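Local coordinates for heme-binding protein A / AI-2 binding protein A (Helicobacter pylori SS1, PDB 6OFQ) that binds short peptides in the periplasm, including STSA, and probably delivers them to an ABC transporter, at residues 311-324 and 492-504. Numbering follows the deposited sequence.
Sequences RLAINHAINVDDYI and HKDAPYVPLAYPY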
ATOM      1  N   ARG A 311     -23.237 -12.142  -7.308  1.00  5.70           N
ATOM      2  CA  ARG A 311     -21.873 -11.716  -7.608  1.00  5.83           C
ATOM      3  C   ARG A 311     -21.473 -11.991  -9.037  1.00  6.68           C
ATOM      4  O   ARG A 311     -20.820 -11.172  -9.715  1.00  6.26           O
ATOM      5  CB  ARG A 311     -20.894 -12.211  -6.559  1.00  5.91           C
ATOM      6  CG  ARG A 311     -21.183 -11.831  -5.139  1.00  5.96           C
ATOM      7  CD  ARG A 311     -20.041 -12.103  -4.197  1.00  6.10           C
ATOM      8  NE  ARG A 311     -19.618 -13.492  -4.124  1.00  6.05           N
ATOM      9  CZ  ARG A 311     -19.920 -14.318  -3.138  1.00  6.98           C
ATOM     10  NH1 ARG A 311     -20.793 -14.050  -2.194  1.00  7.36           N
ATOM     11  NH2 ARG A 311     -19.402 -15.529  -3.208  1.00  7.15           N
ATOM     12  N   LEU A 312     -21.739 -13.228  -9.447  1.00  6.58           N
ATOM     13  CA  LEU A 312     -21.432 -13.613 -10.796  1.00  7.08           C
ATOM     14  C   LEU A 312     -22.189 -12.763 -11.808  1.00  6.65           C
ATOM     15  O   LEU A 312     -21.623 -12.363 -12.810  1.00  7.35           O
ATOM     16  CB  LEU A 312     -21.666 -15.111 -11.004  1.00  7.79           C
ATOM     17  CG  LEU A 312     -20.706 -16.028 -10.267  1.00  9.38           C
ATOM     18  CD1 LEU A 312     -21.243 -17.440 -10.260  1.00 10.66           C
ATOM     19  CD2 LEU A 312     -19.345 -16.037 -10.933  1.00 10.15           C
ATOM     20  N   ALA A 313     -23.454 -12.473 -11.529  1.00  6.43           N
ATOM     21  CA  ALA A 313     -24.209 -11.648 -12.472  1.00  7.01           C
ATOM     22  C   ALA A 313     -23.552 -10.294 -12.677  1.00  7.72           C
ATOM     23  O   ALA A 313     -23.363  -9.819 -13.795  1.00  8.12           O
ATOM     24  CB  ALA A 313     -25.607 -11.501 -11.902  1.00  7.18           C
ATOM     25  N   ILE A 314     -23.153  -9.708 -11.561  1.00  7.11           N
ATOM     26  CA  ILE A 314     -22.480  -8.388 -11.554  1.00  6.66           C
ATOM     27  C   ILE A 314     -21.166  -8.496 -12.327  1.00  7.76           C
ATOM     28  O   ILE A 314     -20.902  -7.630 -13.180  1.00  8.79           O
ATOM     29  CB  ILE A 314     -22.244  -7.897 -10.121  1.00  6.99           C
ATOM     30  CG1 ILE A 314     -23.583  -7.515  -9.456  1.00  7.37           C
ATOM     31  CG2 ILE A 314     -21.284  -6.698 -10.070  1.00  7.92           C
ATOM     32  CD1 ILE A 314     -23.552  -7.203  -7.977  1.00  7.36           C
ATOM     33  N   ASN A 315     -20.400  -9.582 -12.142  1.00  7.49           N
ATOM     34  CA  ASN A 315     -19.177  -9.827 -12.908  1.00  8.80           C
ATOM     35  C   ASN A 315     -19.416  -9.878 -14.404  1.00  9.79           C
ATOM     36  O   ASN A 315     -18.634  -9.313 -15.161  1.00 11.41           O
ATOM     37  CB  ASN A 315     -18.442 -11.078 -12.433  1.00  8.65           C
ATOM     38  CG  ASN A 315     -17.503 -10.847 -11.226  1.00  9.31           C
ATOM     39  OD1 ASN A 315     -16.252 -10.895 -11.364  1.00 11.18           O
ATOM     40  ND2 ASN A 315     -18.030 -10.804 -10.033  1.00  7.65           N
ATOM     41  N   HIS A 316     -20.503 -10.512 -14.839  1.00  8.12           N
ATOM     42  CA  HIS A 316     -20.804 -10.644 -16.262  1.00  7.75           C
ATOM     43  C   HIS A 316     -21.436  -9.391 -16.841  1.00  8.39           C
ATOM     44  O   HIS A 316     -21.628  -9.312 -18.060  1.00  8.37           O
ATOM     45  CB  HIS A 316     -21.737 -11.841 -16.513  1.00  8.01           C
ATOM     46  CG  HIS A 316     -21.121 -13.192 -16.336  1.00  8.37           C
ATOM     47  ND1 HIS A 316     -20.133 -13.678 -17.149  1.00  9.43           N
ATOM     48  CD2 HIS A 316     -21.284 -14.112 -15.358  1.00  9.47           C
ATOM     49  CE1 HIS A 316     -19.740 -14.869 -16.719  1.00 11.06           C
ATOM     50  NE2 HIS A 316     -20.414 -15.145 -15.616  1.00  9.85           N
ATOM     51  N   ALA A 317     -21.854  -8.440 -16.016  1.00  8.98           N
ATOM     52  CA  ALA A 317     -22.571  -7.238 -16.463  1.00  9.30           C
ATOM     53  C   ALA A 317     -21.679  -6.019 -16.639  1.00  8.99           C
ATOM     54  O   ALA A 317     -22.107  -5.024 -17.213  1.00  9.88           O
ATOM     55  CB  ALA A 317     -23.714  -6.877 -15.537  1.00  9.61           C
ATOM     56  N   ILE A 318     -20.404  -6.128 -16.294  1.00  8.06           N
ATOM     57  CA  ILE A 318     -19.472  -5.001 -16.429  1.00  8.99           C
ATOM     58  C   ILE A 318     -18.452  -5.307 -17.495  1.00  9.01           C
ATOM     59  O   ILE A 318     -17.711  -6.292 -17.437  1.00  8.91           O
ATOM     60  CB  ILE A 318     -18.755  -4.721 -15.096  1.00  8.80           C
ATOM     61  CG1 ILE A 318     -19.769  -4.224 -14.076  1.00  7.50           C
ATOM     62  CG2 ILE A 318     -17.627  -3.695 -15.222  1.00  8.28           C
ATOM     63  CD1 ILE A 318     -19.390  -4.383 -12.634  1.00  7.61           C
ATOM     64  N   ASN A 319     -18.508  -4.533 -18.585  1.00  8.18           N
ATOM     65  CA  ASN A 319     -17.570  -4.749 -19.667  1.00  9.33           C
ATOM     66  C   ASN A 319     -16.196  -4.169 -19.431  1.00  9.15           C
ATOM     67  O   ASN A 319     -15.978  -2.962 -19.515  1.00  8.37           O
ATOM     68  CB  ASN A 319     -18.176  -4.215 -20.971  1.00  9.43           C
ATOM     69  CG  ASN A 319     -17.263  -4.402 -22.156  1.00 11.02           C
ATOM     70  OD1 ASN A 319     -16.090  -4.731 -22.078  1.00 11.51           O
ATOM     71  ND2 ASN A 319     -17.878  -4.260 -23.348  1.00 14.66           N
ATOM     72  N   VAL A 320     -15.300  -4.980 -18.896  1.00  9.46           N
ATOM     73  CA  VAL A 320     -14.009  -4.467 -18.430  1.00 10.16           C
ATOM     74  C   VAL A 320     -13.151  -3.946 -19.574  1.00  9.91           C
ATOM     75  O   VAL A 320     -12.419  -2.968 -19.391  1.00  9.67           O
ATOM     76  CB  VAL A 320     -13.251  -5.498 -17.529  1.00 11.21           C
ATOM     77  CG1 VAL A 320     -11.828  -5.029 -17.271  1.00 12.54           C
ATOM     78  CG2 VAL A 320     -14.022  -5.711 -16.242  1.00 13.92           C
ATOM     79  N   ASP A 321     -13.212  -4.560 -20.758  1.00  9.65           N
ATOM     80  CA  ASP A 321     -12.464  -3.997 -21.893  1.00 10.74           C
ATOM     81  C   ASP A 321     -12.892  -2.525 -22.160  1.00 10.46           C
ATOM     82  O   ASP A 321     -12.089  -1.613 -22.371  1.00 11.94           O
ATOM     83  CB  ASP A 321     -12.604  -4.809 -23.173  1.00 12.26           C
ATOM     84  CG  ASP A 321     -11.940  -6.161 -23.105  1.00 15.97           C
ATOM     85  OD1 ASP A 321     -10.926  -6.362 -22.412  1.00 16.66           O
ATOM     86  OD2 ASP A 321     -12.368  -7.048 -23.866  1.00 24.15           O
ATOM     87  N   ASP A 322     -14.188  -2.264 -22.109  1.00 10.05           N
ATOM     88  CA  ASP A 322     -14.715  -0.906 -22.283  1.00 10.73           C
ATOM     89  C   ASP A 322     -14.349   0.013 -21.133  1.00 10.06           C
ATOM     90  O   ASP A 322     -13.985   1.180 -21.279  1.00 11.06           O
ATOM     91  CB  ASP A 322     -16.227  -0.993 -22.452  1.00 11.61           C
ATOM     92  CG  ASP A 322     -16.821   0.281 -22.974  1.00 14.74           C
ATOM     93  OD1 ASP A 322     -16.322   0.709 -24.037  1.00 16.65           O
ATOM     94  OD2 ASP A 322     -17.833   0.738 -22.422  1.00 15.10           O
ATOM     95  N   TYR A 323     -14.399  -0.535 -19.912  1.00  9.26           N
ATOM     96  CA  TYR A 323     -13.973   0.214 -18.753  1.00  8.47           C
ATOM     97  C   TYR A 323     -12.523   0.685 -18.871  1.00  8.84           C
ATOM     98  O   TYR A 323     -12.225   1.853 -18.532  1.00 11.69           O
ATOM     99  CB  TYR A 323     -14.203  -0.641 -17.500  1.00  8.21           C
ATOM    100  CG  TYR A 323     -13.888   0.012 -16.172  1.00  9.06           C
ATOM    101  CD1 TYR A 323     -14.818   0.721 -15.496  1.00 10.11           C
ATOM    102  CD2 TYR A 323     -12.677  -0.141 -15.545  1.00  9.24           C
ATOM    103  CE1 TYR A 323     -14.540   1.366 -14.313  1.00 10.38           C
ATOM    104  CE2 TYR A 323     -12.422   0.414 -14.317  1.00 10.64           C
ATOM    105  CZ  TYR A 323     -13.342   1.179 -13.684  1.00 10.92           C
ATOM    106  OH  TYR A 323     -13.042   1.784 -12.480  1.00 13.28           O
ATOM    107  N   ILE A 324     -11.630  -0.185 -19.276  1.00  9.30           N
ATOM    108  CA  ILE A 324     -10.261   0.180 -19.479  1.00 10.24           C
ATOM    109  C   ILE A 324     -10.084   1.297 -20.520  1.00 12.11           C
ATOM    110  O   ILE A 324      -9.282   2.188 -20.308  1.00 11.68           O
ATOM    111  CB  ILE A 324      -9.388  -1.053 -19.675  1.00 11.31           C
ATOM    112  CG1 ILE A 324      -9.355  -1.768 -18.298  1.00 12.80           C
ATOM    113  CG2 ILE A 324      -8.023  -0.749 -20.299  1.00 12.03           C
ATOM    114  CD1 ILE A 324      -8.723  -3.132 -18.442  1.00 14.03           C
ATOM    115  N   HIS A 492     -11.500 -17.157  -7.835  1.00  5.23           N
ATOM    116  CA  HIS A 492     -12.207 -16.967  -9.095  1.00  5.78           C
ATOM    117  C   HIS A 492     -13.600 -17.592  -9.110  1.00  6.24           C
ATOM    118  O   HIS A 492     -14.597 -16.971  -9.501  1.00  6.90           O
ATOM    119  CB  HIS A 492     -11.401 -17.469 -10.259  1.00  6.00           C
ATOM    120  CG  HIS A 492     -12.081 -17.328 -11.579  1.00  7.44           C
ATOM    121  ND1 HIS A 492     -12.141 -16.149 -12.295  1.00  7.85           N
ATOM    122  CD2 HIS A 492     -12.681 -18.268 -12.335  1.00  9.40           C
ATOM    123  CE1 HIS A 492     -12.726 -16.388 -13.452  1.00  8.83           C
ATOM    124  NE2 HIS A 492     -13.010 -17.673 -13.528  1.00  9.69           N
ATOM    125  N   LYS A 493     -13.647 -18.853  -8.677  1.00  6.85           N
ATOM    126  CA  LYS A 493     -14.955 -19.506  -8.561  1.00  8.50           C
ATOM    127  C   LYS A 493     -15.933 -18.850  -7.637  1.00  7.48           C
ATOM    128  O   LYS A 493     -17.135 -18.756  -7.949  1.00  8.55           O
ATOM    129  CB  LYS A 493     -14.718 -20.981  -8.145  1.00 11.48           C
ATOM    130  CG  LYS A 493     -15.943 -21.788  -7.744  1.00 15.14           C
ATOM    131  CD  LYS A 493     -15.637 -22.988  -6.845  1.00 22.55           C
ATOM    132  CE  LYS A 493     -15.165 -22.677  -5.419  1.00 18.61           C
ATOM    133  NZ  LYS A 493     -16.046 -22.548  -4.210  1.00 20.98           N
ATOM    134  N   ASP A 494     -15.443 -18.348  -6.511  1.00  6.37           N
ATOM    135  CA  ASP A 494     -16.318 -17.698  -5.557  1.00  6.46           C
ATOM    136  C   ASP A 494     -16.702 -16.242  -5.900  1.00  6.12           C
ATOM    137  O   ASP A 494     -17.703 -15.732  -5.399  1.00  6.36           O
ATOM    138  CB  ASP A 494     -15.711 -17.700  -4.130  1.00  6.93           C
ATOM    139  CG  ASP A 494     -15.582 -19.051  -3.508  1.00  8.29           C
ATOM    140  OD1 ASP A 494     -16.400 -19.915  -3.874  1.00 10.43           O
ATOM    141  OD2 ASP A 494     -14.788 -19.214  -2.561  1.00  7.93           O
ATOM    142  N   ALA A 495     -15.924 -15.628  -6.748  1.00  5.68           N
ATOM    143  CA  ALA A 495     -16.198 -14.257  -7.198  1.00  6.30           C
ATOM    144  C   ALA A 495     -16.609 -13.276  -6.126  1.00  5.93           C
ATOM    145  O   ALA A 495     -17.667 -12.624  -6.225  1.00  6.29           O
ATOM    146  CB  ALA A 495     -17.242 -14.295  -8.338  1.00  6.80           C
ATOM    147  N   PRO A 496     -15.850 -13.156  -5.037  1.00  5.73           N
ATOM    148  CA  PRO A 496     -16.215 -12.234  -3.967  1.00  5.81           C
ATOM    149  C   PRO A 496     -15.935 -10.786  -4.280  1.00  6.42           C
ATOM    150  O   PRO A 496     -15.826  -9.989  -3.344  1.00  8.50           O
ATOM    151  CB  PRO A 496     -15.357 -12.717  -2.808  1.00  5.49           C
ATOM    152  CG  PRO A 496     -14.113 -13.080  -3.530  1.00  5.57           C
ATOM    153  CD  PRO A 496     -14.593 -13.848  -4.720  1.00  5.10           C
ATOM    154  N   TYR A 497     -15.869 -10.416  -5.557  1.00  5.46           N
ATOM    155  CA  TYR A 497     -15.427  -9.100  -5.973  1.00  5.68           C
ATOM    156  C   TYR A 497     -15.623  -8.975  -7.480  1.00  5.39           C
ATOM    157  O   TYR A 497     -15.987  -9.969  -8.109  1.00  5.47           O
ATOM    158  CB  TYR A 497     -13.955  -8.850  -5.645  1.00  6.65           C
ATOM    159  CG  TYR A 497     -12.868  -9.487  -6.430  1.00  7.84           C
ATOM    160  CD1 TYR A 497     -12.744 -10.857  -6.531  1.00  9.13           C
ATOM    161  CD2 TYR A 497     -11.870  -8.679  -6.926  1.00 10.88           C
ATOM    162  CE1 TYR A 497     -11.645 -11.452  -7.182  1.00 10.29           C
ATOM    163  CE2 TYR A 497     -10.823  -9.227  -7.626  1.00 10.56           C
ATOM    164  CZ  TYR A 497     -10.667 -10.591  -7.640  1.00  9.34           C
ATOM    165  OH  TYR A 497      -9.610 -11.112  -8.361  1.00 10.89           O
ATOM    166  N   VAL A 498     -15.410  -7.794  -8.050  1.00  5.36           N
ATOM    167  CA  VAL A 498     -15.304  -7.676  -9.487  1.00  5.33           C
ATOM    168  C   VAL A 498     -13.877  -7.197  -9.811  1.00  5.00           C
ATOM    169  O   VAL A 498     -13.544  -6.018  -9.573  1.00  4.52           O
ATOM    170  CB  VAL A 498     -16.271  -6.675 -10.082  1.00  5.99           C
ATOM    171  CG1 VAL A 498     -16.162  -6.735 -11.574  1.00  7.04           C
ATOM    172  CG2 VAL A 498     -17.712  -6.922  -9.647  1.00  6.57           C
ATOM    173  N   PRO A 499     -13.021  -8.030 -10.386  1.00  5.13           N
ATOM    174  CA  PRO A 499     -11.693  -7.563 -10.843  1.00  4.84           C
ATOM    175  C   PRO A 499     -11.861  -6.536 -11.961  1.00  4.91           C
ATOM    176  O   PRO A 499     -12.701  -6.722 -12.860  1.00  6.51           O
ATOM    177  CB  PRO A 499     -11.005  -8.808 -11.367  1.00  5.68           C
ATOM    178  CG  PRO A 499     -12.029  -9.836 -11.479  1.00  6.27           C
ATOM    179  CD  PRO A 499     -13.212  -9.472 -10.665  1.00  5.72           C
ATOM    180  N   LEU A 500     -11.107  -5.435 -11.906  1.00  4.58           N
ATOM    181  CA  LEU A 500     -11.242  -4.433 -12.993  1.00  4.58           C
ATOM    182  C   LEU A 500      -9.910  -4.361 -13.753  1.00  5.07           C
ATOM    183  O   LEU A 500      -9.798  -4.831 -14.907  1.00  4.97           O
ATOM    184  CB  LEU A 500     -11.652  -3.080 -12.413  1.00  5.22           C
ATOM    185  CG  LEU A 500     -13.054  -3.053 -11.817  1.00  5.51           C
ATOM    186  CD1 LEU A 500     -13.217  -1.755 -11.105  1.00  5.71           C
ATOM    187  CD2 LEU A 500     -14.099  -3.218 -12.901  1.00  6.20           C
ATOM    188  N   ALA A 501      -8.857  -3.826 -13.139  1.00  4.62           N
ATOM    189  CA  ALA A 501      -7.639  -3.557 -13.918  1.00  4.95           C
ATOM    190  C   ALA A 501      -6.372  -3.719 -13.116  1.00  4.89           C
ATOM    191  O   ALA A 501      -6.337  -3.570 -11.901  1.00  5.66           O
ATOM    192  CB  ALA A 501      -7.673  -2.127 -14.417  1.00  5.52           C
ATOM    193  N   TYR A 502      -5.269  -4.010 -13.820  1.00  4.59           N
ATOM    194  CA  TYR A 502      -3.908  -3.764 -13.386  1.00  4.68           C
ATOM    195  C   TYR A 502      -3.512  -2.436 -14.033  1.00  5.18           C
ATOM    196  O   TYR A 502      -3.054  -2.495 -15.190  1.00  5.01           O
ATOM    197  CB  TYR A 502      -2.964  -4.894 -13.794  1.00  4.51           C
ATOM    198  CG  TYR A 502      -3.433  -6.251 -13.357  1.00  3.99           C
ATOM    199  CD1 TYR A 502      -3.724  -6.512 -12.021  1.00  3.89           C
ATOM    200  CD2 TYR A 502      -3.618  -7.261 -14.292  1.00  3.81           C
ATOM    201  CE1 TYR A 502      -4.177  -7.776 -11.677  1.00  4.12           C
ATOM    202  CE2 TYR A 502      -4.108  -8.519 -13.968  1.00  3.77           C
ATOM    203  CZ  TYR A 502      -4.419  -8.760 -12.633  1.00  3.91           C
ATOM    204  OH  TYR A 502      -4.951  -9.973 -12.337  1.00  4.10           O
ATOM    205  N   PRO A 503      -3.622  -1.299 -13.337  1.00  5.24           N
ATOM    206  CA  PRO A 503      -3.263  -0.067 -14.034  1.00  5.47           C
ATOM    207  C   PRO A 503      -1.777   0.010 -14.260  1.00  5.21           C
ATOM    208  O   PRO A 503      -0.988  -0.444 -13.417  1.00  5.58           O
ATOM    209  CB  PRO A 503      -3.685   1.037 -13.058  1.00  5.96           C
ATOM    210  CG  PRO A 503      -4.690   0.380 -12.159  1.00  6.34           C
ATOM    211  CD  PRO A 503      -4.243  -1.067 -12.019  1.00  5.73           C
ATOM    212  N   TYR A 504      -1.381   0.567 -15.380  1.00  5.36           N
ATOM    213  CA  TYR A 504       0.022   0.857 -15.567  1.00  5.57           C
ATOM    214  C   TYR A 504       0.429   1.965 -14.583  1.00  6.48           C
ATOM    215  O   TYR A 504      -0.421   2.772 -14.166  1.00  7.04           O
ATOM    216  CB  TYR A 504       0.220   1.433 -16.976  1.00  5.99           C
ATOM    217  CG  TYR A 504      -0.052   0.501 -18.104  1.00  6.86           C
ATOM    218  CD1 TYR A 504      -0.173  -0.850 -17.963  1.00  7.46           C
ATOM    219  CD2 TYR A 504      -0.159   1.034 -19.377  1.00  7.42           C
ATOM    220  CE1 TYR A 504      -0.434  -1.672 -19.058  1.00  9.03           C
ATOM    221  CE2 TYR A 504      -0.404   0.250 -20.474  1.00  9.66           C
ATOM    222  CZ  TYR A 504      -0.580  -1.075 -20.307  1.00  9.81           C
ATOM    223  OH  TYR A 504      -0.832  -1.871 -21.426  1.00 14.86           O
TER
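Arg311 and Asn315 of helix 308-317 reach across to the backbone of 492-504 where helix 477-494 gives way to strand 497-510, a helix-on-sheet packing in one lobe of this type II periplasmic binding protein. The axes of 311-317 and 497-503 run at 20° to each other and come within 8.2 Å at their closest. The tight, polar part lies at the C-terminal end of helix 477-494, where Ala495, with positive phi, leaves the helical path. In Arg311 a bend about CG-CD (chi3 -59°) brings the NE/NH2 edge of the guanidinium to face the Asp494 carbonyl: NH2 donates to Asp494 O at 2.8 Å and NE to the same oxygen at 3.2 Å, both in the guanidinium plane. Ala495 O takes a further, weak bond from NE. NH1 is held by Phe305 O, so the flat group is fixed on more than one side. Asn315 ND2 bridges the two segments, giving one bond to Arg311 O in its own helix and another to Tyr497 O at 2.9 Å; its amide oxygen meets Pro499 CD. Beside Asn315, Ile314 CG2 packs on Val498 CG2 at 3.6 Å, the two side chains crossing at about a right angle, while Leu395 of helix 386-396 also touches Ile314.

Beyond the turn at Ile318 the fit is looser: no hydrogen bond crosses, and contacts are mostly apolar, except Val320 CG1 against Leu500 O at 3.1 Å. Ile318 CG2 and Val320 CG2 each lie 4.2 Å from Leu500 CD2, and Ile324 meets Ala501. Leu500 and Ala501 form a classic beta bulge opposite Ser294 of the neighbouring strand. Solvent lies on the outer side of helix 320-328, where Asp321 is exposed and pairs with Lys334. On the inner side, Tyr323 turns one ring face to Leu500, whose CD2 sits above the plane, offset toward the rim, while CD1 lies 3.8 Å from Tyr323 OH.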